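Local coordinates for protein glycerol kinase, putative (Plasmodium falciparum, PDB 2W40) that probably phosphorylates glycerol to sn-glycerol 3-phosphate with ATP, as a member of the FGGY kinase family, at residues M337-F348 with T375-E386; G247-G255 with K265-L275. All coordinates share one frame; numbering follows the deposited sequence.

Contact 1: M337-F348 with T375-E386; sequences MEKCENTTGVIF and TERSHIVRALLE. With EDO (1,2-ethanediol), chain B.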
loop_
_atom_site.group_PDB
_atom_site.type_symbol
_atom_site.label_atom_id
_atom_site.label_comp_id
_atom_site.label_asym_id
_atom_site.label_seq_id
_atom_site.Cartn_x
_atom_site.Cartn_y
_atom_site.Cartn_z
ATOM N N MET C 337 10.089 1.905 14.236
ATOM C CA MET C 337 11.152 2.809 13.783
ATOM C C MET C 337 12.588 2.535 14.299
ATOM O O MET C 337 13.568 2.843 13.604
ATOM C CB MET C 337 10.696 4.247 13.952
ATOM C CG MET C 337 9.759 4.630 12.772
ATOM S SD MET C 337 9.455 6.359 12.842
ATOM C CE MET C 337 10.876 7.170 12.123
ATOM N N GLU C 338 12.741 1.861 15.438
ATOM C CA GLU C 338 14.096 1.428 15.870
ATOM C C GLU C 338 14.639 0.314 14.961
ATOM O O GLU C 338 15.814 0.379 14.447
ATOM C CB GLU C 338 14.006 0.882 17.290
ATOM C CG GLU C 338 13.560 1.867 18.384
ATOM C CD GLU C 338 14.690 2.824 18.864
ATOM O OE1 GLU C 338 15.807 2.720 18.262
ATOM O OE2 GLU C 338 14.468 3.686 19.810
ATOM N N LYS C 339 13.774 -0.693 14.761
ATOM C CA LYS C 339 14.165 -1.882 14.064
ATOM C C LYS C 339 14.311 -1.645 12.596
ATOM O O LYS C 339 15.176 -2.253 11.942
ATOM C CB LYS C 339 13.154 -2.990 14.285
ATOM C CG LYS C 339 13.052 -3.426 15.703
ATOM C CD LYS C 339 12.203 -4.752 15.762
ATOM C CE LYS C 339 11.751 -5.140 17.176
ATOM N NZ LYS C 339 12.144 -6.591 17.449
ATOM N N CYS C 340 13.448 -0.773 12.098
ATOM C CA CYS C 340 13.390 -0.467 10.719
ATOM C C CYS C 340 14.042 0.892 10.523
ATOM O O CYS C 340 13.388 1.935 10.692
ATOM C CB CYS C 340 11.930 -0.458 10.263
ATOM S SG CYS C 340 11.868 -0.482 8.526
ATOM N N GLU C 341 15.308 0.883 10.155
ATOM C CA GLU C 341 16.114 2.100 10.151
ATOM C C GLU C 341 15.897 2.981 8.943
ATOM O O GLU C 341 16.275 4.145 8.936
ATOM C CB GLU C 341 17.580 1.692 10.243
ATOM C CG GLU C 341 17.808 0.973 11.581
ATOM C CD GLU C 341 19.188 0.444 11.776
ATOM O OE1 GLU C 341 20.089 0.761 10.957
ATOM O OE2 GLU C 341 19.344 -0.346 12.730
ATOM N N ASN C 342 15.323 2.389 7.906
ATOM C CA ASN C 342 14.933 3.152 6.711
ATOM C C ASN C 342 13.737 2.376 6.065
ATOM O O ASN C 342 13.308 1.283 6.541
ATOM C CB ASN C 342 16.139 3.390 5.766
ATOM C CG ASN C 342 16.663 2.081 5.174
ATOM O OD1 ASN C 342 15.903 1.296 4.600
ATOM N ND2 ASN C 342 17.928 1.770 5.420
ATOM N N THR C 343 13.128 2.990 5.059
ATOM C CA THR C 343 11.966 2.392 4.440
ATOM C C THR C 343 12.277 1.629 3.170
ATOM O O THR C 343 11.315 1.203 2.480
ATOM C CB THR C 343 10.976 3.522 4.043
ATOM O OG1 THR C 343 11.594 4.352 3.037
ATOM C CG2 THR C 343 10.485 4.331 5.288
ATOM N N THR C 344 13.607 1.493 2.902
ATOM C CA THR C 344 14.188 1.016 1.627
ATOM C C THR C 344 13.619 1.732 0.385
ATOM O O THR C 344 13.398 1.122 -0.709
ATOM C CB THR C 344 14.045 -0.446 1.504
ATOM O OG1 THR C 344 12.722 -0.721 1.161
ATOM C CG2 THR C 344 14.319 -1.162 2.794
ATOM N N GLY C 345 13.504 3.039 0.559
ATOM C CA GLY C 345 13.138 3.992 -0.436
ATOM C C GLY C 345 11.635 4.040 -0.662
ATOM O O GLY C 345 11.236 4.777 -1.513
ATOM N N VAL C 346 10.873 3.260 0.085
ATOM C CA VAL C 346 9.403 3.403 0.017
ATOM C C VAL C 346 8.994 4.796 0.511
ATOM O O VAL C 346 9.532 5.296 1.540
ATOM C CB VAL C 346 8.659 2.305 0.826
ATOM C CG1 VAL C 346 7.100 2.548 0.916
ATOM C CG2 VAL C 346 8.992 0.899 0.154
ATOM N N ILE C 347 8.034 5.420 -0.182
ATOM C CA ILE C 347 7.463 6.661 0.228
ATOM C C ILE C 347 5.993 6.462 0.259
ATOM O O ILE C 347 5.395 5.877 -0.666
ATOM C CB ILE C 347 7.847 7.857 -0.705
ATOM C CG1 ILE C 347 9.351 8.008 -0.750
ATOM C CG2 ILE C 347 7.071 9.130 -0.361
ATOM C CD1 ILE C 347 9.869 8.800 -1.770
ATOM N N PHE C 348 5.400 7.035 1.260
ATOM C CA PHE C 348 3.919 6.967 1.483
ATOM C C PHE C 348 3.424 8.399 1.563
ATOM O O PHE C 348 3.724 9.083 2.539
ATOM C CB PHE C 348 3.611 6.199 2.783
ATOM C CG PHE C 348 2.189 5.667 2.927
ATOM C CD1 PHE C 348 1.982 4.508 3.611
ATOM C CD2 PHE C 348 1.087 6.330 2.480
ATOM C CE1 PHE C 348 0.734 4.040 3.821
ATOM C CE2 PHE C 348 -0.165 5.811 2.605
ATOM C CZ PHE C 348 -0.348 4.661 3.322
ATOM N N THR C 375 10.065 -5.483 0.772
ATOM C CA THR C 375 9.248 -4.545 1.580
ATOM C C THR C 375 8.291 -5.338 2.454
ATOM O O THR C 375 7.637 -6.255 2.011
ATOM C CB THR C 375 8.466 -3.581 0.675
ATOM O OG1 THR C 375 9.404 -2.951 -0.220
ATOM C CG2 THR C 375 7.579 -2.564 1.508
ATOM N N GLU C 376 8.209 -4.909 3.724
ATOM C CA GLU C 376 7.381 -5.496 4.738
ATOM C C GLU C 376 6.454 -4.447 5.295
ATOM O O GLU C 376 6.615 -3.241 5.075
ATOM C CB GLU C 376 8.214 -5.959 5.954
ATOM C CG GLU C 376 9.316 -6.872 5.607
ATOM C CD GLU C 376 9.646 -7.806 6.706
ATOM O OE1 GLU C 376 9.094 -7.676 7.853
ATOM O OE2 GLU C 376 10.458 -8.680 6.405
ATOM N N ARG C 377 5.471 -4.919 6.056
ATOM C CA ARG C 377 4.537 -4.011 6.771
ATOM C C ARG C 377 5.262 -2.886 7.483
ATOM O O ARG C 377 4.875 -1.700 7.421
ATOM C CB ARG C 377 3.765 -4.796 7.890
ATOM C CG ARG C 377 2.896 -5.762 7.466
ATOM C CD ARG C 377 2.029 -6.253 8.574
ATOM N NE ARG C 377 2.676 -6.985 9.672
ATOM C CZ ARG C 377 2.102 -7.108 10.862
ATOM N NH1 ARG C 377 0.877 -6.588 11.088
ATOM N NH2 ARG C 377 2.698 -7.806 11.855
ATOM N N SER C 378 6.312 -3.261 8.176
ATOM C CA SER C 378 7.137 -2.327 8.946
ATOM C C SER C 378 7.607 -1.138 8.107
ATOM O O SER C 378 7.562 -0.003 8.553
ATOM C CB SER C 378 8.348 -3.049 9.567
ATOM O OG SER C 378 9.365 -3.340 8.544
ATOM N N HIS C 379 8.083 -1.380 6.892
ATOM C CA HIS C 379 8.568 -0.310 6.057
ATOM C C HIS C 379 7.446 0.620 5.617
ATOM O O HIS C 379 7.627 1.838 5.500
ATOM C CB HIS C 379 9.257 -0.850 4.786
ATOM C CG HIS C 379 10.329 -1.852 5.024
ATOM N ND1 HIS C 379 11.601 -1.528 5.476
ATOM C CD2 HIS C 379 10.364 -3.162 4.738
ATOM C CE1 HIS C 379 12.357 -2.620 5.482
ATOM N NE2 HIS C 379 11.622 -3.624 5.044
ATOM N N ILE C 380 6.271 0.052 5.375
ATOM C CA ILE C 380 5.076 0.850 4.982
ATOM C C ILE C 380 4.636 1.749 6.126
ATOM O O ILE C 380 4.322 2.901 5.933
ATOM C CB ILE C 380 3.944 -0.075 4.467
ATOM C CG1 ILE C 380 4.467 -0.864 3.216
ATOM C CG2 ILE C 380 2.614 0.681 4.319
ATOM C CD1 ILE C 380 3.515 -2.049 2.724
ATOM N N VAL C 381 4.578 1.158 7.321
ATOM C CA VAL C 381 4.296 1.922 8.556
ATOM C C VAL C 381 5.271 3.083 8.756
ATOM O O VAL C 381 4.842 4.251 8.929
ATOM C CB VAL C 381 4.244 0.942 9.792
ATOM C CG1 VAL C 381 4.148 1.765 11.124
ATOM C CG2 VAL C 381 3.102 0.003 9.602
ATOM N N ARG C 382 6.564 2.795 8.681
ATOM C CA ARG C 382 7.605 3.833 8.807
ATOM C C ARG C 382 7.432 4.915 7.773
ATOM O O ARG C 382 7.590 6.072 8.082
ATOM C CB ARG C 382 9.020 3.201 8.760
ATOM C CG ARG C 382 10.081 4.228 8.899
ATOM C CD ARG C 382 11.495 3.711 8.897
ATOM N NE ARG C 382 12.281 4.914 8.868
ATOM C CZ ARG C 382 12.991 5.439 9.849
ATOM N NH1 ARG C 382 13.264 4.754 10.968
ATOM N NH2 ARG C 382 13.493 6.636 9.660
ATOM N N ALA C 383 7.056 4.526 6.552
ATOM C CA ALA C 383 7.009 5.499 5.444
ATOM C C ALA C 383 5.828 6.480 5.772
ATOM O O ALA C 383 5.863 7.668 5.506
ATOM C CB ALA C 383 6.770 4.751 4.029
ATOM N N LEU C 384 4.731 5.911 6.303
ATOM C CA LEU C 384 3.537 6.776 6.634
ATOM C C LEU C 384 4.011 7.848 7.696
ATOM O O LEU C 384 3.764 9.050 7.543
ATOM C CB LEU C 384 2.326 6.022 7.113
ATOM C CG LEU C 384 1.136 6.900 7.440
ATOM C CD1 LEU C 384 -0.214 6.358 6.960
ATOM C CD2 LEU C 384 1.102 7.278 8.938
ATOM N N LEU C 385 4.787 7.363 8.675
ATOM C CA LEU C 385 5.270 8.217 9.774
ATOM C C LEU C 385 6.232 9.250 9.241
ATOM O O LEU C 385 6.130 10.454 9.517
ATOM C CB LEU C 385 5.910 7.324 10.818
ATOM C CG LEU C 385 4.893 6.473 11.594
ATOM C CD1 LEU C 385 5.704 5.571 12.573
ATOM C CD2 LEU C 385 3.828 7.286 12.315
ATOM N N GLU C 386 7.110 8.819 8.335
ATOM C CA GLU C 386 7.987 9.752 7.664
ATOM C C GLU C 386 7.217 10.803 6.915
ATOM O O GLU C 386 7.620 11.972 6.909
ATOM C CB GLU C 386 8.998 9.051 6.787
ATOM C CG GLU C 386 10.036 8.136 7.492
ATOM C CD GLU C 386 11.214 7.750 6.576
ATOM O OE1 GLU C 386 11.192 8.048 5.323
ATOM O OE2 GLU C 386 12.190 7.111 7.109
HETATM C C1 EDO B . 12.791 9.029 2.578
HETATM O O1 EDO B . 13.136 9.137 3.980
HETATM C C2 EDO B . 12.873 7.548 2.151
HETATM O O2 EDO B . 14.241 7.041 2.266
HETATM O O HOH W 1 13.870 6.003 5.353
HETATM O O HOH W 2 11.901 -3.124 0.838
HETATM O O HOH W 3 9.375 7.461 3.479
HETATM O O HOH W 4 6.868 8.628 3.077
#
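Arg382 reaches from helix 377-403 into the bend where the chain leaves helix 333-339. Its chain is straight from CG to NE, with CG anti to the backbone N (chi1 -179°), which carries the guanidinium past Thr343 to the loop carbonyls. Arg382 NH1 donates to Cys340 O at 2.8 Å, in the plane of that carbonyl but tilted from the guanidinium plane. Met337 is bent at chi3, so that CE lies over one guanidinium face, 3.6 Å from Arg382 CZ; Glu341 O lies over the opposite face. Arg382 NE and NH2 grip Glu386 side-on, both on Glu386 OE2, with NE at 2.8 Å. This salt bridge fixes the rotation of the guanidinium and probably favours the charged form of Glu386. Water 1 links Glu386 OE2 to Thr343 N. Glu386 OE1 takes a bond from a bound 1,2-ethanediol.

Residues 343-346 form a type I' beta turn. It leads into strand 347-349 of the C-terminal FGGY domain; residues 340-342 link it back to helix 333-339. Just before it, Asn342 OD1 accepts from Thr344 N in an Asx turn. Val346 N bonds back to Thr343 O, and Thr343 OG1 adds a second link by donating to Val346 O at 2.7 Å. Thr343 chi1 of 64° sets OG1 between the backbone N and the carbonyl carbon, and CG2 beside the N, 3.6 Å from Arg382 CG. The His379 ring packs against residues 340-344. Its ND1 makes a weak bond to Asn342 O, which lies at the ring edge, and Cys340 SG approaches obliquely.

Phe348 lies alongside Leu384, whose CD1 stands over one ring face, 4.2 Å from the centroid. Ile380 O is at the ring edge, and Ala383 CB meets Phe348 CB at 3.7 Å. Met371 of the second subunit also packs on Phe348.

Contact 2: G247-G255 with K265-L275; sequences GDQQSACIG and KCTYGTGVFLL
The Gln249 amide and the Phe273 ring are the flat groups that meet here, with planes 32° apart. Gln249 CD approaches the ring obliquely, 3.4 Å from Phe273 CD2, and Gln249 CG lies beside Phe273 CB and CG. Arg85 makes a cation-pi contact with the same ring. A bend at chi2 (-46°) folds the Gln249 chain so that OE1 faces the hairpin. There it takes a weak bond from Lys265 NZ at 3.1 Å, while Gln249 NE2 and Asp248 OD1 hydrogen-bond to a bound glycerol.

Lys265, also bent at chi2, donates from NZ to Thr267 OG1 at 2.7 Å and to Phe273 O at 3.1 Å, reaching the carbonyl from the face opposite Thr267 N. This buried ammonium is held by two hydrogen bonds and the weak third. Thr267 OG1 is also bonded to Asp414. Ala252 CB packs on Lys265 CE, and Cys253 SG packs on Leu275 CB at 3.9 Å.

The hairpin turn holds Thr270, which contacts ADP in another structure of this protein; no ADP is bound to this chain. Helix 248-255 crosses strand 272-275 at 55°, with the axes 9.2 Å apart. Helix 443-455 also packs on helix 248-255, while helix 377-403 touches Cys266 and Leu274 of the hairpin.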
loop_
_atom_site.group_PDB
_atom_site.type_symbol
_atom_site.label_atom_id
_atom_site.label_comp_id
_atom_site.label_asym_id
_atom_site.label_seq_id
_atom_site.Cartn_x
_atom_site.Cartn_y
_atom_site.Cartn_z
ATOM N N GLY C 247 -11.521 25.741 20.662
ATOM C CA GLY C 247 -11.137 24.723 19.722
ATOM C C GLY C 247 -9.851 23.977 20.193
ATOM O O GLY C 247 -9.001 24.544 20.869
ATOM N N ASP C 248 -9.789 22.664 19.925
ATOM C CA ASP C 248 -8.739 21.823 20.452
ATOM C C ASP C 248 -7.347 22.303 20.187
ATOM O O ASP C 248 -6.515 22.353 21.164
ATOM C CB ASP C 248 -8.945 20.320 20.227
ATOM C CG ASP C 248 -8.979 19.873 18.734
ATOM O OD1 ASP C 248 -8.769 20.698 17.841
ATOM O OD2 ASP C 248 -9.246 18.657 18.498
ATOM N N GLN C 249 -7.066 22.704 18.948
ATOM C CA GLN C 249 -5.638 23.028 18.618
ATOM C C GLN C 249 -5.252 24.381 19.313
ATOM O O GLN C 249 -4.090 24.592 19.704
ATOM C CB GLN C 249 -5.403 23.024 17.158
ATOM C CG GLN C 249 -5.624 21.641 16.509
ATOM C CD GLN C 249 -4.963 20.503 17.307
ATOM O OE1 GLN C 249 -3.758 20.673 17.663
ATOM N NE2 GLN C 249 -5.712 19.446 17.696
ATOM N N GLN C 250 -6.188 25.346 19.372
ATOM C CA GLN C 250 -6.000 26.568 20.153
ATOM C C GLN C 250 -5.896 26.259 21.647
ATOM O O GLN C 250 -5.058 26.858 22.378
ATOM C CB GLN C 250 -7.151 27.544 19.831
ATOM C CG GLN C 250 -7.002 28.207 18.503
ATOM C CD GLN C 250 -7.792 27.593 17.371
ATOM O OE1 GLN C 250 -8.080 26.378 17.416
ATOM N NE2 GLN C 250 -8.054 28.408 16.257
ATOM N N SER C 251 -6.645 25.281 22.113
ATOM C CA SER C 251 -6.539 24.806 23.534
ATOM C C SER C 251 -5.101 24.394 23.839
ATOM O O SER C 251 -4.551 24.739 24.885
ATOM C CB SER C 251 -7.548 23.724 23.883
ATOM O OG SER C 251 -7.734 23.624 25.261
ATOM N N ALA C 252 -4.478 23.673 22.929
ATOM C CA ALA C 252 -3.121 23.228 23.079
ATOM C C ALA C 252 -2.116 24.388 23.123
ATOM O O ALA C 252 -1.040 24.300 23.802
ATOM C CB ALA C 252 -2.798 22.275 21.916
ATOM N N CYS C 253 -2.373 25.489 22.424
ATOM C CA CYS C 253 -1.627 26.771 22.549
ATOM C C CYS C 253 -1.672 27.330 23.961
ATOM O O CYS C 253 -0.645 27.730 24.498
ATOM C CB CYS C 253 -2.135 27.844 21.616
ATOM S SG CYS C 253 -1.970 27.431 19.857
ATOM N N ILE C 254 -2.837 27.229 24.603
ATOM C CA ILE C 254 -2.916 27.729 25.969
ATOM C C ILE C 254 -2.196 26.745 26.906
ATOM O O ILE C 254 -1.437 27.201 27.780
ATOM C CB ILE C 254 -4.358 28.027 26.390
ATOM C CG1 ILE C 254 -4.972 29.124 25.522
ATOM C CG2 ILE C 254 -4.441 28.537 27.846
ATOM C CD1 ILE C 254 -6.445 29.381 25.877
ATOM N N GLY C 255 -2.405 25.463 26.737
ATOM C CA GLY C 255 -1.667 24.454 27.508
ATOM C C GLY C 255 -0.159 24.420 27.351
ATOM O O GLY C 255 0.534 23.937 28.274
ATOM N N LYS C 265 3.716 26.096 18.465
ATOM C CA LYS C 265 3.578 24.712 18.948
ATOM C C LYS C 265 3.118 23.834 17.790
ATOM O O LYS C 265 2.519 24.293 16.825
ATOM C CB LYS C 265 2.655 24.615 20.098
ATOM C CG LYS C 265 1.151 24.930 19.746
ATOM C CD LYS C 265 0.377 23.608 19.411
ATOM C CE LYS C 265 -1.045 23.859 18.938
ATOM N NZ LYS C 265 -1.527 22.691 18.212
ATOM N N CYS C 266 3.317 22.559 17.965
ATOM C CA CYS C 266 2.835 21.537 17.053
ATOM C C CYS C 266 2.274 20.374 17.852
ATOM O O CYS C 266 2.959 19.830 18.713
ATOM C CB CYS C 266 3.942 21.111 16.136
ATOM S SG CYS C 266 3.376 19.964 14.885
ATOM N N THR C 267 0.992 20.040 17.623
ATOM C CA THR C 267 0.331 18.941 18.230
ATOM C C THR C 267 0.219 17.788 17.253
ATOM O O THR C 267 -0.235 17.988 16.121
ATOM C CB THR C 267 -1.109 19.356 18.735
ATOM O OG1 THR C 267 -1.040 20.471 19.693
ATOM C CG2 THR C 267 -1.816 18.189 19.376
ATOM N N TYR C 268 0.593 16.594 17.731
ATOM C CA TYR C 268 0.518 15.374 17.010
ATOM C C TYR C 268 -0.640 14.567 17.611
ATOM O O TYR C 268 -0.610 14.116 18.773
ATOM C CB TYR C 268 1.822 14.542 17.135
ATOM C CG TYR C 268 3.037 15.216 16.516
ATOM C CD1 TYR C 268 3.554 14.804 15.328
ATOM C CD2 TYR C 268 3.760 16.166 17.189
ATOM C CE1 TYR C 268 4.655 15.366 14.781
ATOM C CE2 TYR C 268 4.912 16.780 16.577
ATOM C CZ TYR C 268 5.361 16.353 15.427
ATOM O OH TYR C 268 6.538 16.948 14.924
ATOM N N GLY C 269 -1.640 14.343 16.799
ATOM C CA GLY C 269 -2.837 13.639 17.181
ATOM C C GLY C 269 -3.438 12.908 15.964
ATOM O O GLY C 269 -2.716 12.440 15.107
ATOM N N THR C 270 -4.773 12.845 15.902
ATOM C CA THR C 270 -5.435 12.371 14.669
ATOM C C THR C 270 -4.901 13.064 13.424
ATOM O O THR C 270 -4.614 12.387 12.403
ATOM C CB THR C 270 -6.948 12.592 14.823
ATOM O OG1 THR C 270 -7.466 11.887 15.978
ATOM C CG2 THR C 270 -7.726 12.156 13.650
ATOM N N GLY C 271 -4.778 14.367 13.474
ATOM C CA GLY C 271 -3.959 15.147 12.515
ATOM C C GLY C 271 -2.771 15.762 13.226
ATOM O O GLY C 271 -2.587 15.575 14.416
ATOM N N VAL C 272 -2.013 16.590 12.524
ATOM C CA VAL C 272 -0.924 17.325 13.092
ATOM C C VAL C 272 -1.245 18.795 12.800
ATOM O O VAL C 272 -1.580 19.168 11.673
ATOM C CB VAL C 272 0.412 16.897 12.484
ATOM C CG1 VAL C 272 1.559 17.885 12.893
ATOM C CG2 VAL C 272 0.637 15.418 12.982
ATOM N N PHE C 273 -1.119 19.652 13.809
ATOM C CA PHE C 273 -1.487 21.072 13.687
ATOM C C PHE C 273 -0.413 21.975 14.315
ATOM O O PHE C 273 -0.192 21.918 15.505
ATOM C CB PHE C 273 -2.835 21.333 14.315
ATOM C CG PHE C 273 -3.901 20.419 13.741
ATOM C CD1 PHE C 273 -4.566 20.782 12.571
ATOM C CD2 PHE C 273 -4.156 19.194 14.253
ATOM C CE1 PHE C 273 -5.452 19.915 11.972
ATOM C CE2 PHE C 273 -5.126 18.403 13.676
ATOM C CZ PHE C 273 -5.696 18.771 12.510
ATOM N N LEU C 274 0.209 22.813 13.482
ATOM C CA LEU C 274 1.216 23.774 13.937
ATOM C C LEU C 274 0.535 25.132 13.961
ATOM O O LEU C 274 0.014 25.582 12.925
ATOM C CB LEU C 274 2.403 23.759 12.991
ATOM C CG LEU C 274 3.693 24.482 13.537
ATOM C CD1 LEU C 274 4.923 24.020 12.807
ATOM C CD2 LEU C 274 3.489 25.933 13.323
ATOM N N LEU C 275 0.576 25.808 15.126
ATOM C CA LEU C 275 0.140 27.170 15.209
ATOM C C LEU C 275 1.257 28.064 15.709
ATOM O O LEU C 275 1.973 27.719 16.685
ATOM C CB LEU C 275 -1.070 27.343 16.109
ATOM C CG LEU C 275 -2.415 26.837 15.504
ATOM C CD1 LEU C 275 -2.592 25.317 15.648
ATOM C CD2 LEU C 275 -3.621 27.579 16.153
#

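Overall arrangement
From the N terminus, the chain first completes the six-stranded sheet with strand 241-247 and enters helix 248-255. Contact 2 then closes a short loop of nine residues and joins that helix to the hairpin of strands 264-268 and 272-279 in the seven-stranded sheet. It ties the two halves of the kinase together close to the bound glycerol. Contact 1 opens only afterwards, so the two are in series, neither nested nor crossed. It closes a loop of 26 residues that includes strand 366-371. The contacts are about 26 Å apart, centre to centre. Helix 377-403 connects them: its start forms contact 1, and its later residues pack on the hairpin of contact 2.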